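Local structure of phycocyanobilin lyase subunit alpha (Nostoc sp. PCC 7120, 5N3U) at residues L68-A80 against C99-S111. The protein forms a lyase with its partner CpcF and is probably required for attaching the phycocyanobilin chromophore to the phycocyanin alpha subunit CpcA. Residues are numbered along the deposited sequence; the frame is centred on the assembly and turned at random.
Sequences LGGYPLRRNAARA and CPDFYVREAAAQS
Ala78 and Ala107 meet methyl to methyl, CB to CB at 3.8 Å, between the nearly parallel axes of segments 72-80 and 102-111, parts of helices 72-83 and 102-115 of a HEAT-repeat solenoid. Such small side chains let the axes approach to 8.0 Å. About one turn toward the N-termini, Val104, branched and apolar, lays CG2 against Arg75 CG (3.7 Å) and Arg74 CB. Beyond it, Cys99 SG sits obliquely beside the Tyr71 ring, a sulfur-aromatic contact, while Asp101 CB reaches that ring's edge.

Asp101 ties the two helix starts together. Its OD1 caps its own helix by accepting from Tyr103 N, and OD2 takes two bonds from the other segment: a nearly straight one from Tyr71 N on the anti side, 34° out of the carboxylate plane, and a salt bridge from Arg75 NE (2.7 Å) through the syn lone pair. Arg75 reaches it with an extended chain, one guanidinium face under Tyr103 CB; its NH1 pairs with Asp96 of the neighbouring beta subunit, so two carboxylates probably balance this buried charge. Water joins Arg79 NH2 to Tyr103 O. At the far end, Ser111's short side chain brings its hydroxyl to the Ala78 carbonyl: OG donates to Ala78 O at 2.7 Å, the donor lying 35° out of the carbonyl plane.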
ATOM      1  N   LEU A  68     -11.343  28.720   8.646  1.00 29.39           N
ATOM      2  CA  LEU A  68     -11.882  29.616   7.600  1.00 32.56           C
ATOM      3  C   LEU A  68     -13.264  29.229   7.193  1.00 34.47           C
ATOM      4  O   LEU A  68     -13.553  29.265   6.002  1.00 33.34           O
ATOM      5  CB  LEU A  68     -11.020  29.563   6.314  1.00 32.71           C
ATOM      6  CG  LEU A  68      -9.530  29.826   6.504  1.00 35.48           C
ATOM      7  CD1 LEU A  68      -8.828  29.666   5.158  1.00 41.24           C
ATOM      8  CD2 LEU A  68      -9.308  31.229   7.065  1.00 35.39           C
ATOM      9  N   GLY A  69     -14.076  28.805   8.143  1.00 29.72           N
ATOM     10  CA  GLY A  69     -15.428  28.358   7.888  1.00 29.73           C
ATOM     11  C   GLY A  69     -15.615  27.143   6.972  1.00 26.96           C
ATOM     12  O   GLY A  69     -16.732  26.878   6.480  1.00 30.79           O
ATOM     13  N   GLY A  70     -14.584  26.331   6.821  1.00 27.07           N
ATOM     14  CA  GLY A  70     -14.732  25.041   6.105  1.00 24.29           C
ATOM     15  C   GLY A  70     -15.759  24.065   6.622  1.00 26.25           C
ATOM     16  O   GLY A  70     -16.172  24.114   7.807  1.00 25.45           O
ATOM     17  N   TYR A  71     -16.177  23.147   5.741  1.00 21.45           N
ATOM     18  CA  TYR A  71     -17.167  22.176   6.051  1.00 21.67           C
ATOM     19  C   TYR A  71     -16.604  20.787   5.741  1.00 24.15           C
ATOM     20  O   TYR A  71     -16.846  20.257   4.654  1.00 23.93           O
ATOM     21  CB  TYR A  71     -18.375  22.411   5.155  1.00 23.25           C
ATOM     22  CG  TYR A  71     -19.186  23.675   5.411  1.00 25.03           C
ATOM     23  CD1 TYR A  71     -18.894  24.850   4.754  1.00 31.20           C
ATOM     24  CD2 TYR A  71     -20.353  23.633   6.217  1.00 26.89           C
ATOM     25  CE1 TYR A  71     -19.679  25.975   4.928  1.00 35.95           C
ATOM     26  CE2 TYR A  71     -21.120  24.741   6.438  1.00 28.35           C
ATOM     27  CZ  TYR A  71     -20.785  25.897   5.795  1.00 32.49           C
ATOM     28  OH  TYR A  71     -21.499  27.015   6.006  1.00 39.01           O
ATOM     29  N   PRO A  72     -15.850  20.169   6.679  1.00 24.87           N
ATOM     30  CA  PRO A  72     -15.215  18.861   6.387  1.00 24.21           C
ATOM     31  C   PRO A  72     -16.144  17.754   5.893  1.00 22.60           C
ATOM     32  O   PRO A  72     -15.805  17.012   5.015  1.00 19.24           O
ATOM     33  CB  PRO A  72     -14.600  18.454   7.730  1.00 27.45           C
ATOM     34  CG  PRO A  72     -14.311  19.754   8.395  1.00 29.49           C
ATOM     35  CD  PRO A  72     -15.433  20.697   7.994  1.00 26.23           C
ATOM     36  N   LEU A  73     -17.286  17.581   6.485  1.00 21.27           N
ATOM     37  CA  LEU A  73     -18.119  16.491   6.033  1.00 20.59           C
ATOM     38  C   LEU A  73     -18.694  16.819   4.647  1.00 20.17           C
ATOM     39  O   LEU A  73     -18.903  15.905   3.865  1.00 21.29           O
ATOM     40  CB  LEU A  73     -19.276  16.165   7.057  1.00 21.72           C
ATOM     41  CG  LEU A  73     -20.197  15.033   6.651  1.00 24.84           C
ATOM     42  CD1 LEU A  73     -19.392  13.751   6.588  1.00 25.63           C
ATOM     43  CD2 LEU A  73     -21.416  14.807   7.645  1.00 27.79           C
ATOM     44  N   ARG A  74     -18.980  18.075   4.360  1.00 19.27           N
ATOM     45  CA  ARG A  74     -19.499  18.388   3.028  1.00 20.78           C
ATOM     46  C   ARG A  74     -18.428  18.050   1.966  1.00 19.47           C
ATOM     47  O   ARG A  74     -18.735  17.504   0.941  1.00 20.23           O
ATOM     48  CB  ARG A  74     -19.857  19.831   2.884  1.00 22.06           C
ATOM     49  CG  ARG A  74     -21.097  20.213   3.649  1.00 23.51           C
ATOM     50  CD  ARG A  74     -21.500  21.622   3.284  1.00 26.42           C
ATOM     51  NE  ARG A  74     -22.473  22.113   4.249  1.00 28.16           N
ATOM     52  CZ  ARG A  74     -23.211  23.192   4.094  1.00 31.08           C
ATOM     53  NH1 ARG A  74     -23.132  23.907   2.974  1.00 30.31           N
ATOM     54  NH2 ARG A  74     -24.038  23.552   5.075  1.00 29.96           N
ATOM     55  N   ARG A  75     -17.181  18.344   2.272  1.00 17.74           N
ATOM     56  CA  ARG A  75     -16.113  18.000   1.351  1.00 16.68           C
ATOM     57  C   ARG A  75     -16.034  16.517   1.062  1.00 16.93           C
ATOM     58  O   ARG A  75     -15.993  16.091  -0.053  1.00 17.72           O
ATOM     59  CB  ARG A  75     -14.762  18.481   1.934  1.00 19.25           C
ATOM     60  CG  ARG A  75     -14.661  19.949   2.176  1.00 19.31           C
ATOM     61  CD  ARG A  75     -13.398  20.235   3.025  1.00 22.22           C
ATOM     62  NE  ARG A  75     -13.273  21.681   3.305  1.00 21.91           N
ATOM     63  CZ  ARG A  75     -12.284  22.209   4.024  1.00 23.47           C
ATOM     64  NH1 ARG A  75     -11.361  21.418   4.520  1.00 25.40           N
ATOM     65  NH2 ARG A  75     -12.201  23.528   4.245  1.00 21.61           N
ATOM     66  N   ASN A  76     -16.028  15.690   2.077  1.00 17.89           N
ATOM     67  CA  ASN A  76     -15.921  14.276   1.893  1.00 19.81           C
ATOM     68  C   ASN A  76     -17.150  13.638   1.255  1.00 20.48           C
ATOM     69  O   ASN A  76     -17.025  12.754   0.449  1.00 19.01           O
ATOM     70  CB  ASN A  76     -15.698  13.581   3.263  1.00 21.16           C
ATOM     71  CG  ASN A  76     -14.238  13.451   3.585  1.00 24.56           C
ATOM     72  OD1 ASN A  76     -13.363  14.074   2.896  1.00 25.73           O
ATOM     73  ND2 ASN A  76     -13.945  12.648   4.575  1.00 25.60           N
ATOM     74  N   ALA A  77     -18.295  14.185   1.566  1.00 17.94           N
ATOM     75  CA  ALA A  77     -19.565  13.739   0.916  1.00 19.59           C
ATOM     76  C   ALA A  77     -19.593  14.075  -0.536  1.00 17.62           C
ATOM     77  O   ALA A  77     -19.978  13.237  -1.374  1.00 19.41           O
ATOM     78  CB  ALA A  77     -20.781  14.326   1.635  1.00 22.86           C
ATOM     79  N   ALA A  78     -19.236  15.298  -0.862  1.00 18.32           N
ATOM     80  CA  ALA A  78     -19.112  15.681  -2.241  1.00 20.49           C
ATOM     81  C   ALA A  78     -18.166  14.790  -3.055  1.00 19.54           C
ATOM     82  O   ALA A  78     -18.497  14.372  -4.136  1.00 20.73           O
ATOM     83  CB  ALA A  78     -18.723  17.135  -2.353  1.00 20.41           C
ATOM     84  N   ARG A  79     -17.011  14.491  -2.500  1.00 19.56           N
ATOM     85  CA  ARG A  79     -15.988  13.653  -3.162  1.00 21.25           C
ATOM     86  C   ARG A  79     -16.527  12.244  -3.333  1.00 22.80           C
ATOM     87  O   ARG A  79     -16.458  11.663  -4.406  1.00 19.85           O
ATOM     88  CB  ARG A  79     -14.734  13.547  -2.314  1.00 23.62           C
ATOM     89  CG  ARG A  79     -13.921  14.775  -2.104  1.00 32.26           C
ATOM     90  CD  ARG A  79     -12.714  14.662  -1.085  1.00 37.49           C
ATOM     91  NE  ARG A  79     -12.109  16.009  -0.895  1.00 35.33           N
ATOM     92  CZ  ARG A  79     -11.815  16.618   0.250  1.00 42.83           C
ATOM     93  NH1 ARG A  79     -12.000  16.035   1.442  1.00 41.67           N
ATOM     94  NH2 ARG A  79     -11.251  17.826   0.213  1.00 44.56           N
ATOM     95  N   ALA A  80     -17.154  11.706  -2.293  1.00 20.03           N
ATOM     96  CA  ALA A  80     -17.742  10.378  -2.366  1.00 21.22           C
ATOM     97  C   ALA A  80     -18.797  10.246  -3.473  1.00 20.20           C
ATOM     98  O   ALA A  80     -18.767   9.239  -4.255  1.00 21.52           O
ATOM     99  CB  ALA A  80     -18.356  10.003  -1.019  1.00 19.77           C
ATOM    100  N   CYS A  99     -20.875  27.129  -2.528  1.00 23.40           N
ATOM    101  CA  CYS A  99     -20.498  27.051  -1.132  1.00 21.75           C
ATOM    102  C   CYS A  99     -19.333  28.010  -0.878  1.00 25.33           C
ATOM    103  O   CYS A  99     -18.381  28.068  -1.682  1.00 20.53           O
ATOM    104  CB  CYS A  99     -20.021  25.636  -0.763  1.00 23.42           C
ATOM    105  SG  CYS A  99     -19.714  25.462   1.065  1.00 26.94           S
ATOM    106  N   PRO A 100     -19.343  28.716   0.280  1.00 22.05           N
ATOM    107  CA  PRO A 100     -18.225  29.548   0.545  1.00 24.53           C
ATOM    108  C   PRO A 100     -16.915  28.853   0.761  1.00 23.91           C
ATOM    109  O   PRO A 100     -15.888  29.489   0.535  1.00 22.37           O
ATOM    110  CB  PRO A 100     -18.594  30.304   1.863  1.00 27.45           C
ATOM    111  CG  PRO A 100     -20.010  30.143   2.019  1.00 30.35           C
ATOM    112  CD  PRO A 100     -20.421  28.889   1.302  1.00 26.03           C
ATOM    113  N   ASP A 101     -16.919  27.568   1.122  1.00 22.96           N
ATOM    114  CA  ASP A 101     -15.690  26.841   1.349  1.00 21.29           C
ATOM    115  C   ASP A 101     -15.111  26.386  -0.021  1.00 20.68           C
ATOM    116  O   ASP A 101     -15.720  25.573  -0.738  1.00 16.96           O
ATOM    117  CB  ASP A 101     -16.038  25.622   2.182  1.00 22.58           C
ATOM    118  CG  ASP A 101     -14.863  24.705   2.445  1.00 24.94           C
ATOM    119  OD1 ASP A 101     -13.725  24.946   1.976  1.00 25.99           O
ATOM    120  OD2 ASP A 101     -15.088  23.673   3.153  1.00 24.64           O
ATOM    121  N   PHE A 102     -13.924  26.891  -0.331  1.00 19.90           N
ATOM    122  CA  PHE A 102     -13.246  26.548  -1.564  1.00 20.17           C
ATOM    123  C   PHE A 102     -13.191  25.049  -1.828  1.00 21.17           C
ATOM    124  O   PHE A 102     -13.416  24.589  -2.979  1.00 19.01           O
ATOM    125  CB  PHE A 102     -11.816  27.186  -1.603  1.00 20.30           C
ATOM    126  CG  PHE A 102     -10.977  26.684  -2.734  1.00 19.00           C
ATOM    127  CD1 PHE A 102     -10.252  25.512  -2.604  1.00 19.35           C
ATOM    128  CD2 PHE A 102     -10.910  27.376  -3.965  1.00 20.56           C
ATOM    129  CE1 PHE A 102      -9.513  25.000  -3.630  1.00 18.47           C
ATOM    130  CE2 PHE A 102     -10.075  26.898  -5.009  1.00 19.52           C
ATOM    131  CZ  PHE A 102      -9.462  25.661  -4.898  1.00 17.72           C
ATOM    132  N   TYR A 103     -12.892  24.297  -0.779  1.00 17.22           N
ATOM    133  CA  TYR A 103     -12.628  22.877  -0.903  1.00 17.72           C
ATOM    134  C   TYR A 103     -13.943  22.088  -1.159  1.00 17.84           C
ATOM    135  O   TYR A 103     -13.912  21.071  -1.801  1.00 17.07           O
ATOM    136  CB  TYR A 103     -11.863  22.335   0.289  1.00 19.39           C
ATOM    137  CG  TYR A 103     -10.475  22.863   0.308  1.00 20.91           C
ATOM    138  CD1 TYR A 103      -9.537  22.370  -0.616  1.00 24.37           C
ATOM    139  CD2 TYR A 103     -10.108  23.899   1.157  1.00 25.27           C
ATOM    140  CE1 TYR A 103      -8.230  22.936  -0.697  1.00 26.10           C
ATOM    141  CE2 TYR A 103      -8.815  24.426   1.129  1.00 27.77           C
ATOM    142  CZ  TYR A 103      -7.905  23.941   0.187  1.00 27.29           C
ATOM    143  OH  TYR A 103      -6.648  24.465   0.104  1.00 30.91           O
ATOM    144  N   VAL A 104     -15.065  22.619  -0.752  1.00 17.66           N
ATOM    145  CA  VAL A 104     -16.381  22.067  -1.178  1.00 17.65           C
ATOM    146  C   VAL A 104     -16.611  22.313  -2.674  1.00 17.07           C
ATOM    147  O   VAL A 104     -17.034  21.436  -3.357  1.00 18.13           O
ATOM    148  CB  VAL A 104     -17.519  22.646  -0.360  1.00 17.65           C
ATOM    149  CG1 VAL A 104     -18.838  22.224  -0.940  1.00 17.72           C
ATOM    150  CG2 VAL A 104     -17.428  22.145   1.053  1.00 18.44           C
ATOM    151  N   ARG A 105     -16.388  23.531  -3.117  1.00 16.56           N
ATOM    152  CA  ARG A 105     -16.503  23.881  -4.541  1.00 17.49           C
ATOM    153  C   ARG A 105     -15.639  22.980  -5.384  1.00 17.06           C
ATOM    154  O   ARG A 105     -16.074  22.447  -6.426  1.00 14.88           O
ATOM    155  CB  ARG A 105     -16.218  25.367  -4.806  1.00 17.93           C
ATOM    156  CG  ARG A 105     -17.076  26.337  -3.984  1.00 20.36           C
ATOM    157  CD  ARG A 105     -17.182  27.759  -4.586  1.00 18.46           C
ATOM    158  NE  ARG A 105     -15.925  28.488  -4.645  1.00 20.12           N
ATOM    159  CZ  ARG A 105     -15.301  29.004  -3.605  1.00 21.40           C
ATOM    160  NH1 ARG A 105     -15.817  28.862  -2.378  1.00 21.05           N
ATOM    161  NH2 ARG A 105     -14.156  29.631  -3.778  1.00 21.37           N
ATOM    162  N   GLU A 106     -14.453  22.758  -4.919  1.00 17.17           N
ATOM    163  CA  GLU A 106     -13.472  21.906  -5.646  1.00 18.58           C
ATOM    164  C   GLU A 106     -13.948  20.470  -5.727  1.00 18.59           C
ATOM    165  O   GLU A 106     -13.927  19.833  -6.762  1.00 19.88           O
ATOM    166  CB  GLU A 106     -12.097  21.950  -4.948  1.00 21.50           C
ATOM    167  CG  GLU A 106     -11.026  21.308  -5.805  1.00 23.52           C
ATOM    168  CD  GLU A 106      -9.632  21.494  -5.230  1.00 34.28           C
ATOM    169  OE1 GLU A 106      -9.429  21.148  -4.026  1.00 33.98           O
ATOM    170  OE2 GLU A 106      -8.776  22.040  -5.982  1.00 41.19           O
ATOM    171  N   ALA A 107     -14.344  19.929  -4.585  1.00 16.25           N
ATOM    172  CA  ALA A 107     -14.834  18.578  -4.530  1.00 16.28           C
ATOM    173  C   ALA A 107     -16.051  18.379  -5.399  1.00 16.14           C
ATOM    174  O   ALA A 107     -16.141  17.387  -6.094  1.00 15.50           O
ATOM    175  CB  ALA A 107     -15.194  18.226  -3.082  1.00 17.07           C
ATOM    176  N   ALA A 108     -16.936  19.371  -5.416  1.00 16.16           N
ATOM    177  CA  ALA A 108     -18.159  19.296  -6.230  1.00 17.54           C
ATOM    178  C   ALA A 108     -17.877  19.339  -7.700  1.00 17.42           C
ATOM    179  O   ALA A 108     -18.398  18.567  -8.495  1.00 19.18           O
ATOM    180  CB  ALA A 108     -19.136  20.424  -5.884  1.00 18.31           C
ATOM    181  N   ALA A 109     -17.010  20.229  -8.091  1.00 16.45           N
ATOM    182  CA  ALA A 109     -16.605  20.292  -9.485  1.00 15.20           C
ATOM    183  C   ALA A 109     -15.921  19.017  -9.936  1.00 16.71           C
ATOM    184  O   ALA A 109     -16.188  18.574 -11.050  1.00 18.52           O
ATOM    185  CB  ALA A 109     -15.701  21.482  -9.705  1.00 16.40           C
ATOM    186  N   GLN A 110     -15.074  18.422  -9.096  1.00 17.53           N
ATOM    187  CA  GLN A 110     -14.443  17.150  -9.476  1.00 20.18           C
ATOM    188  C   GLN A 110     -15.504  16.043  -9.631  1.00 20.60           C
ATOM    189  O   GLN A 110     -15.493  15.268 -10.620  1.00 17.76           O
ATOM    190  CB  GLN A 110     -13.430  16.705  -8.428  1.00 21.16           C
ATOM    191  CG  GLN A 110     -12.195  17.557  -8.406  1.00 27.05           C
ATOM    192  CD  GLN A 110     -11.349  17.365  -7.106  1.00 30.47           C
ATOM    193  OE1 GLN A 110     -11.810  16.826  -6.076  1.00 30.02           O
ATOM    194  NE2 GLN A 110     -10.125  17.887  -7.145  1.00 32.06           N
ATOM    195  N   SER A 111     -16.461  16.012  -8.708  1.00 16.18           N
ATOM    196  CA  SER A 111     -17.508  14.991  -8.831  1.00 17.07           C
ATOM    197  C   SER A 111     -18.435  15.227 -10.019  1.00 17.81           C
ATOM    198  O   SER A 111     -18.802  14.301 -10.675  1.00 19.76           O
ATOM    199  CB  SER A 111     -18.275  14.962  -7.505  1.00 18.01           C
ATOM    200  OG  SER A 111     -17.385  14.417  -6.551  1.00 17.53           O
TER
HETATM  201  O   HOH W   1     -11.608  19.478  -2.143  1.00 28.31           O
HETATM  202  O   HOH W   2     -11.287  17.066  -3.433  1.00 39.80           O